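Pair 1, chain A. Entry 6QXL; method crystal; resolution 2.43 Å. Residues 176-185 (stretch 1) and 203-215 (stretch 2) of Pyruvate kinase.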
# COMPACT_ATOMS: atom_id res chain seq x y z
N ASP A 176 15.55 8.60 46.48
CA ASP A 176 14.56 7.89 45.68
C ASP A 176 14.02 6.65 46.39
O ASP A 176 12.82 6.39 46.34
CB ASP A 176 15.18 7.49 44.32
CG ASP A 176 15.49 8.70 43.44
OD1 ASP A 176 14.90 9.85 43.66
OD2 ASP A 176 16.36 8.46 42.53
N LYS A 177 14.90 5.92 47.06
CA LYS A 177 14.46 4.76 47.85
C LYS A 177 13.46 5.16 48.91
O LYS A 177 12.46 4.48 49.11
CB LYS A 177 15.68 4.05 48.45
CG LYS A 177 16.48 3.33 47.36
CD LYS A 177 17.87 2.91 47.84
CE LYS A 177 18.54 2.05 46.79
NZ LYS A 177 19.88 1.59 47.19
N ALA A 178 13.70 6.30 49.56
CA ALA A 178 12.75 6.83 50.54
C ALA A 178 11.45 7.25 49.88
O ALA A 178 10.38 6.98 50.42
CB ALA A 178 13.36 8.02 51.29
N ASP A 179 11.55 7.89 48.72
CA ASP A 179 10.36 8.33 47.99
C ASP A 179 9.55 7.15 47.43
O ASP A 179 8.33 7.24 47.34
CB ASP A 179 10.73 9.30 46.87
CG ASP A 179 11.32 10.62 47.39
OD1 ASP A 179 10.89 11.08 48.47
OD2 ASP A 179 12.19 11.19 46.66
N ILE A 180 10.22 6.06 47.08
CA ILE A 180 9.51 4.86 46.65
C ILE A 180 8.59 4.37 47.79
O ILE A 180 7.43 4.03 47.56
CB ILE A 180 10.46 3.75 46.17
CG1 ILE A 180 11.00 4.12 44.78
CG2 ILE A 180 9.74 2.43 46.07
CD1 ILE A 180 12.10 3.22 44.24
N LYS A 181 9.13 4.35 49.00
CA LYS A 181 8.35 3.98 50.19
C LYS A 181 7.21 4.96 50.41
O LYS A 181 6.08 4.56 50.69
CB LYS A 181 9.22 3.87 51.43
CG LYS A 181 10.16 2.67 51.33
CD LYS A 181 11.22 2.61 52.41
CE LYS A 181 12.25 1.56 52.04
NZ LYS A 181 12.96 0.91 53.19
N LEU A 182 7.50 6.23 50.25
CA LEU A 182 6.46 7.24 50.38
C LEU A 182 5.35 7.03 49.35
O LEU A 182 4.18 7.17 49.67
CB LEU A 182 7.06 8.64 50.25
CG LEU A 182 6.07 9.79 50.23
CD1 LEU A 182 5.17 9.78 51.45
CD2 LEU A 182 6.75 11.12 50.12
N ALA A 183 5.73 6.69 48.12
CA ALA A 183 4.76 6.46 47.06
C ALA A 183 3.87 5.27 47.38
O ALA A 183 2.63 5.36 47.28
CB ALA A 183 5.45 6.26 45.72
N ALA A 184 4.49 4.18 47.80
CA ALA A 184 3.74 3.00 48.24
C ALA A 184 2.78 3.33 49.38
O ALA A 184 1.61 2.93 49.36
CB ALA A 184 4.69 1.88 48.64
N ASP A 185 3.26 4.12 50.34
CA ASP A 185 2.46 4.51 51.50
C ASP A 185 1.25 5.35 51.10
O ASP A 185 0.21 5.26 51.72
CB ASP A 185 3.34 5.24 52.53
CG ASP A 185 2.64 5.51 53.85
OD1 ASP A 185 2.22 4.51 54.47
OD2 ASP A 185 2.49 6.72 54.24
N GLU A 203 13.94 -2.61 36.55
CA GLU A 203 13.70 -3.82 37.35
C GLU A 203 14.04 -3.58 38.82
O GLU A 203 13.30 -4.01 39.70
CB GLU A 203 14.48 -4.99 36.80
CG GLU A 203 13.87 -5.59 35.55
CD GLU A 203 14.90 -6.23 34.62
OE1 GLU A 203 16.10 -6.32 34.94
OE2 GLU A 203 14.50 -6.66 33.51
N TYR A 204 15.15 -2.88 39.06
CA TYR A 204 15.53 -2.52 40.42
C TYR A 204 14.43 -1.68 41.08
O TYR A 204 14.02 -1.94 42.21
CB TYR A 204 16.87 -1.77 40.41
CG TYR A 204 17.45 -1.48 41.79
CD1 TYR A 204 17.11 -2.24 42.93
CD2 TYR A 204 18.43 -0.49 41.94
CE1 TYR A 204 17.67 -1.97 44.16
CE2 TYR A 204 19.00 -0.23 43.18
CZ TYR A 204 18.59 -0.95 44.28
OH TYR A 204 19.17 -0.75 45.50
N ALA A 205 13.94 -0.68 40.36
CA ALA A 205 12.88 0.17 40.91
C ALA A 205 11.61 -0.62 41.19
O ALA A 205 10.94 -0.38 42.19
CB ALA A 205 12.60 1.32 39.98
N ARG A 206 11.32 -1.60 40.33
CA ARG A 206 10.14 -2.44 40.52
C ARG A 206 10.28 -3.32 41.76
O ARG A 206 9.32 -3.49 42.51
CB ARG A 206 9.90 -3.32 39.28
CG ARG A 206 8.46 -3.85 39.20
CD ARG A 206 8.25 -4.67 37.95
NE ARG A 206 8.12 -3.87 36.72
CZ ARG A 206 7.03 -3.19 36.34
NH1 ARG A 206 5.95 -3.14 37.12
NH2 ARG A 206 7.01 -2.53 35.20
N ARG A 207 11.48 -3.86 41.97
CA ARG A 207 11.78 -4.65 43.16
C ARG A 207 11.49 -3.83 44.41
O ARG A 207 10.69 -4.25 45.25
CB ARG A 207 13.25 -5.07 43.12
CG ARG A 207 13.64 -6.29 43.91
CD ARG A 207 14.80 -7.08 43.26
NE ARG A 207 15.91 -6.30 42.69
CZ ARG A 207 16.31 -6.32 41.40
NH1 ARG A 207 15.75 -7.11 40.48
NH2 ARG A 207 17.38 -5.64 41.02
N LEU A 208 12.09 -2.65 44.50
CA LEU A 208 11.92 -1.78 45.67
C LEU A 208 10.47 -1.41 45.89
O LEU A 208 10.01 -1.32 47.03
CB LEU A 208 12.78 -0.54 45.55
CG LEU A 208 14.30 -0.81 45.44
CD1 LEU A 208 15.05 0.49 45.17
CD2 LEU A 208 14.82 -1.51 46.71
N LEU A 209 9.73 -1.19 44.80
CA LEU A 209 8.34 -0.80 44.94
C LEU A 209 7.49 -1.96 45.47
O LEU A 209 6.63 -1.75 46.34
CB LEU A 209 7.79 -0.26 43.63
CG LEU A 209 6.34 0.28 43.75
CD1 LEU A 209 6.33 1.62 44.47
CD2 LEU A 209 5.61 0.37 42.42
N THR A 210 7.70 -3.15 44.93
CA THR A 210 6.96 -4.32 45.43
C THR A 210 7.35 -4.65 46.87
O THR A 210 6.48 -4.87 47.71
CB THR A 210 7.14 -5.56 44.54
OG1 THR A 210 8.50 -5.73 44.23
CG2 THR A 210 6.38 -5.36 43.19
N GLU A 211 8.65 -4.63 47.16
CA GLU A 211 9.15 -4.78 48.55
C GLU A 211 8.46 -3.83 49.53
O GLU A 211 8.16 -4.21 50.63
CB GLU A 211 10.67 -4.62 48.63
CG GLU A 211 11.45 -5.87 48.15
CD GLU A 211 12.97 -5.68 48.05
OE1 GLU A 211 13.62 -6.40 47.26
OE2 GLU A 211 13.51 -4.76 48.70
N ALA A 212 8.15 -2.62 49.10
CA ALA A 212 7.41 -1.68 49.96
C ALA A 212 5.90 -1.85 49.87
O ALA A 212 5.17 -1.05 50.44
CB ALA A 212 7.78 -0.25 49.61
N GLY A 213 5.42 -2.90 49.20
CA GLY A 213 4.00 -3.14 49.06
C GLY A 213 3.25 -2.21 48.14
O GLY A 213 2.04 -2.06 48.26
N GLY A 214 3.96 -1.58 47.19
CA GLY A 214 3.35 -0.64 46.25
C GLY A 214 2.74 -1.36 45.06
O GLY A 214 3.32 -2.29 44.50
N LYS A 215 1.54 -0.93 44.67
CA LYS A 215 0.84 -1.50 43.52
C LYS A 215 0.94 -0.63 42.27
O LYS A 215 0.34 -0.95 41.24
CB LYS A 215 -0.63 -1.72 43.89
CG LYS A 215 -0.80 -2.84 44.94
CD LYS A 215 -0.71 -4.25 44.33
CE LYS A 215 -0.40 -5.32 45.37
NZ LYS A 215 -1.62 -5.64 46.16

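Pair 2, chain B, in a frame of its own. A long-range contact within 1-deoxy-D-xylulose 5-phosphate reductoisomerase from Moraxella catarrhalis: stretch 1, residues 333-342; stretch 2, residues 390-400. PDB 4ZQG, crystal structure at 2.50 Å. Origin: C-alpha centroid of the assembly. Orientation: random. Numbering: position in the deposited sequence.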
# COMPACT_ATOMS: atom_id res chain seq x y z
N THR B 333 -30.97 1.25 -0.90
CA THR B 333 -30.99 -0.12 -1.42
C THR B 333 -32.02 -0.39 -2.54
O THR B 333 -31.71 -1.00 -3.53
CB THR B 333 -31.14 -1.13 -0.27
OG1 THR B 333 -29.92 -1.14 0.49
CG2 THR B 333 -31.40 -2.54 -0.84
N GLY B 334 -33.24 0.06 -2.39
CA GLY B 334 -34.17 -0.01 -3.49
C GLY B 334 -33.61 0.43 -4.82
O GLY B 334 -33.76 -0.25 -5.80
N ALA B 335 -32.95 1.56 -4.88
CA ALA B 335 -32.44 2.05 -6.17
C ALA B 335 -31.29 1.23 -6.67
O ALA B 335 -31.00 1.24 -7.85
CB ALA B 335 -32.02 3.49 -6.07
N CYS B 336 -30.58 0.60 -5.75
CA CYS B 336 -29.44 -0.25 -6.11
C CYS B 336 -29.88 -1.56 -6.75
O CYS B 336 -29.22 -2.06 -7.66
CB CYS B 336 -28.58 -0.52 -4.89
SG CYS B 336 -27.69 0.99 -4.44
N ILE B 337 -31.01 -2.06 -6.27
CA ILE B 337 -31.71 -3.19 -6.85
C ILE B 337 -32.24 -2.81 -8.22
O ILE B 337 -31.93 -3.44 -9.21
CB ILE B 337 -32.82 -3.65 -5.91
CG1 ILE B 337 -32.16 -4.28 -4.70
CG2 ILE B 337 -33.76 -4.62 -6.63
CD1 ILE B 337 -33.11 -4.50 -3.55
N ALA B 338 -33.01 -1.75 -8.28
CA ALA B 338 -33.41 -1.24 -9.58
C ALA B 338 -32.18 -1.23 -10.45
O ALA B 338 -32.22 -1.72 -11.54
CB ALA B 338 -34.01 0.15 -9.47
N LEU B 339 -31.07 -0.70 -9.94
CA LEU B 339 -29.86 -0.54 -10.75
C LEU B 339 -29.29 -1.87 -11.23
O LEU B 339 -29.06 -2.05 -12.42
CB LEU B 339 -28.74 0.16 -9.97
CG LEU B 339 -27.41 0.35 -10.72
CD1 LEU B 339 -27.34 1.71 -11.40
CD2 LEU B 339 -26.23 0.15 -9.79
N ASN B 340 -29.03 -2.75 -10.29
CA ASN B 340 -28.37 -3.99 -10.58
C ASN B 340 -29.18 -4.93 -11.48
O ASN B 340 -28.66 -5.43 -12.50
CB ASN B 340 -28.06 -4.75 -9.31
CG ASN B 340 -27.43 -6.07 -9.61
OD1 ASN B 340 -26.44 -6.13 -10.36
ND2 ASN B 340 -28.04 -7.16 -9.13
N THR B 341 -30.44 -5.13 -11.11
CA THR B 341 -31.38 -5.90 -11.91
C THR B 341 -31.66 -5.28 -13.26
O THR B 341 -31.58 -5.97 -14.27
CB THR B 341 -32.71 -6.13 -11.18
OG1 THR B 341 -32.44 -6.78 -9.93
CG2 THR B 341 -33.60 -6.99 -12.00
N ALA B 342 -31.98 -4.00 -13.35
CA ALA B 342 -32.20 -3.46 -14.68
C ALA B 342 -30.97 -3.85 -15.50
O ALA B 342 -31.11 -4.43 -16.56
CB ALA B 342 -32.39 -1.96 -14.65
N ARG B 390 -38.82 -8.90 0.35
CA ARG B 390 -38.88 -7.56 -0.20
C ARG B 390 -37.83 -7.34 -1.29
O ARG B 390 -38.13 -6.73 -2.32
CB ARG B 390 -38.76 -6.53 0.93
CG ARG B 390 -40.00 -6.41 1.78
CD ARG B 390 -39.78 -6.09 3.25
NE ARG B 390 -40.19 -4.74 3.62
CZ ARG B 390 -40.73 -4.38 4.79
NH1 ARG B 390 -40.99 -5.27 5.75
NH2 ARG B 390 -41.04 -3.10 5.00
N ILE B 391 -36.60 -7.83 -1.07
CA ILE B 391 -35.54 -7.74 -2.10
C ILE B 391 -35.89 -8.54 -3.36
O ILE B 391 -35.79 -8.06 -4.48
CB ILE B 391 -34.15 -8.16 -1.54
CG1 ILE B 391 -33.67 -7.16 -0.48
CG2 ILE B 391 -33.11 -8.23 -2.66
CD1 ILE B 391 -32.65 -7.69 0.51
N LEU B 392 -36.33 -9.78 -3.17
CA LEU B 392 -36.69 -10.64 -4.31
C LEU B 392 -37.91 -10.15 -5.08
O LEU B 392 -37.93 -10.18 -6.30
CB LEU B 392 -36.91 -12.07 -3.83
CG LEU B 392 -35.67 -12.74 -3.22
CD1 LEU B 392 -36.08 -14.05 -2.58
CD2 LEU B 392 -34.56 -12.96 -4.23
N THR B 393 -38.92 -9.65 -4.37
CA THR B 393 -40.11 -9.08 -5.03
C THR B 393 -39.76 -7.91 -5.94
O THR B 393 -40.30 -7.77 -7.03
CB THR B 393 -41.13 -8.65 -3.97
OG1 THR B 393 -41.46 -9.78 -3.18
CG2 THR B 393 -42.38 -8.07 -4.60
N MET B 394 -38.82 -7.07 -5.50
CA MET B 394 -38.42 -5.91 -6.28
C MET B 394 -37.58 -6.35 -7.43
O MET B 394 -37.67 -5.80 -8.52
CB MET B 394 -37.63 -4.92 -5.44
CG MET B 394 -37.06 -3.78 -6.27
SD MET B 394 -38.01 -2.29 -6.11
CE MET B 394 -36.90 -1.13 -6.84
N ASP B 395 -36.71 -7.31 -7.16
CA ASP B 395 -36.03 -7.99 -8.23
C ASP B 395 -37.02 -8.41 -9.33
O ASP B 395 -36.89 -7.96 -10.47
CB ASP B 395 -35.27 -9.19 -7.68
CG ASP B 395 -34.44 -9.89 -8.73
OD1 ASP B 395 -33.67 -9.20 -9.43
OD2 ASP B 395 -34.60 -11.13 -8.86
N LYS B 396 -38.03 -9.22 -8.99
CA LYS B 396 -39.00 -9.74 -10.02
C LYS B 396 -39.64 -8.57 -10.74
O LYS B 396 -39.78 -8.56 -11.96
CB LYS B 396 -40.11 -10.64 -9.42
CG LYS B 396 -39.72 -12.08 -9.09
N LYS B 397 -39.95 -7.54 -9.96
CA LYS B 397 -40.58 -6.37 -10.51
C LYS B 397 -39.70 -5.60 -11.49
O LYS B 397 -40.13 -5.26 -12.59
CB LYS B 397 -41.00 -5.46 -9.37
CG LYS B 397 -41.79 -4.25 -9.83
CD LYS B 397 -42.43 -3.62 -8.61
CE LYS B 397 -43.10 -2.31 -8.96
NZ LYS B 397 -43.79 -1.75 -7.77
N VAL B 398 -38.46 -5.32 -11.11
CA VAL B 398 -37.57 -4.64 -12.04
C VAL B 398 -37.32 -5.51 -13.26
O VAL B 398 -37.26 -4.99 -14.40
CB VAL B 398 -36.22 -4.29 -11.37
CG1 VAL B 398 -35.28 -3.66 -12.39
CG2 VAL B 398 -36.47 -3.34 -10.21
N ARG B 399 -37.21 -6.82 -13.04
CA ARG B 399 -37.09 -7.77 -14.19
C ARG B 399 -38.18 -7.52 -15.23
O ARG B 399 -37.87 -7.23 -16.38
CB ARG B 399 -37.02 -9.24 -13.73
CG ARG B 399 -35.57 -9.73 -13.55
CD ARG B 399 -35.40 -11.06 -12.82
NE ARG B 399 -34.26 -11.07 -11.90
CZ ARG B 399 -32.97 -11.07 -12.26
NH1 ARG B 399 -32.62 -11.09 -13.55
NH2 ARG B 399 -32.03 -11.01 -11.31
N LYS B 400 -39.43 -7.53 -14.79
CA LYS B 400 -40.58 -7.24 -15.67
C LYS B 400 -40.46 -5.88 -16.38
O LYS B 400 -40.59 -5.80 -17.59
CB LYS B 400 -41.88 -7.30 -14.87
CG LYS B 400 -43.13 -6.77 -15.59
CD LYS B 400 -44.00 -5.87 -14.70
CE LYS B 400 -44.64 -6.66 -13.57
NZ LYS B 400 -45.22 -5.72 -12.58

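Pair 1 and pair 2 each set two helices side by side at nearly the same angle. The N-to-C directions diverge by 48° in pair 1 and 49° in pair 2, with signed crossings of -48° and -49°, and the axes approach to 9.1 and 8.8 Å. Fourteen central residues superpose on N, CA and C with an RMSD of 0.3 Å, and the surface buried between the stretches is also alike, 423 against 419 Å².

The best conserved inward position is A:Ile180 = B:Ile337, whose CA atoms fall 0.2 Å apart. In both, the CA-to-CB bond points toward the other stretch, with chi1 m and chi2 t. In pair 1, A:Ile180 CG2 lies 3.7 Å from A:Leu209 CA, and its CD1 is 4.0 Å from A:Leu208 CB. In pair 2, B:Ile337 CG2 meets B:Met394 CG at 3.4 Å, while CD1 reaches B:Ile391 CG2 at 3.8 Å. The latter residue matches A:Ala205, whose O is 4.3 Å from A:Ile180 CD1; the larger side chain in pair 2 thus adds an apolar contact there.

In contact with the isoleucine, A:Leu208 = B:Met394 both have a CA-to-CB bond pointing toward stretch 1, yet their side-chain centres differ by 2.9 Å. A:Leu208 CD1 packs on A:Lys177 CG at 3.9 Å. At the lysine's position pair 2 has B:Gly334, which has no side chain, and B:Met394 CE lies 3.4 Å from B:Gly334 O. A:Lys177 also extends to the A:Tyr204 hydroxyl, its NZ donating a 3.0 Å hydrogen bond to OH.

The chemistry changes most at A:Ala184 = B:Thr341 and A:Leu209 = B:Asp395. In pair 1 the contact is apolar: A:Ala184 CB and A:Leu209 CD1 lie 4.5 Å apart. In pair 2 the matched residues form a hydrogen bond, B:Thr341 OG1 donating to B:Asp395 OD1 at 2.8 Å. The aspartate is held from its own helix as well, through a salt bridge between B:Arg399 NE and B:Asp395 OD2 at 3.1 Å.

At A:Ala212 = B:Val398 the CA-to-CB bond also points toward stretch 1. A:Ala212 CB lies 3.9 Å from A:Ala184 CB; B:Val398 CG1 lies 3.8 Å from B:Thr341 CG2 and 4.0 Å from B:Ala342 CB. Although their CA atoms agree within 0.3 Å, A:Ala212 is the first residue to leave helical phi/psi, whereas B:Val398 remains within its helix. Beyond it, A:Gly213 has a positive phi of 72°, which favours glycine, and A:Gly214 brings its CA to 3.7 Å from A:Ala184 CB. An ideal CB on A:Gly214 would clash with A:Leu209 CD1 at 2.6 Å.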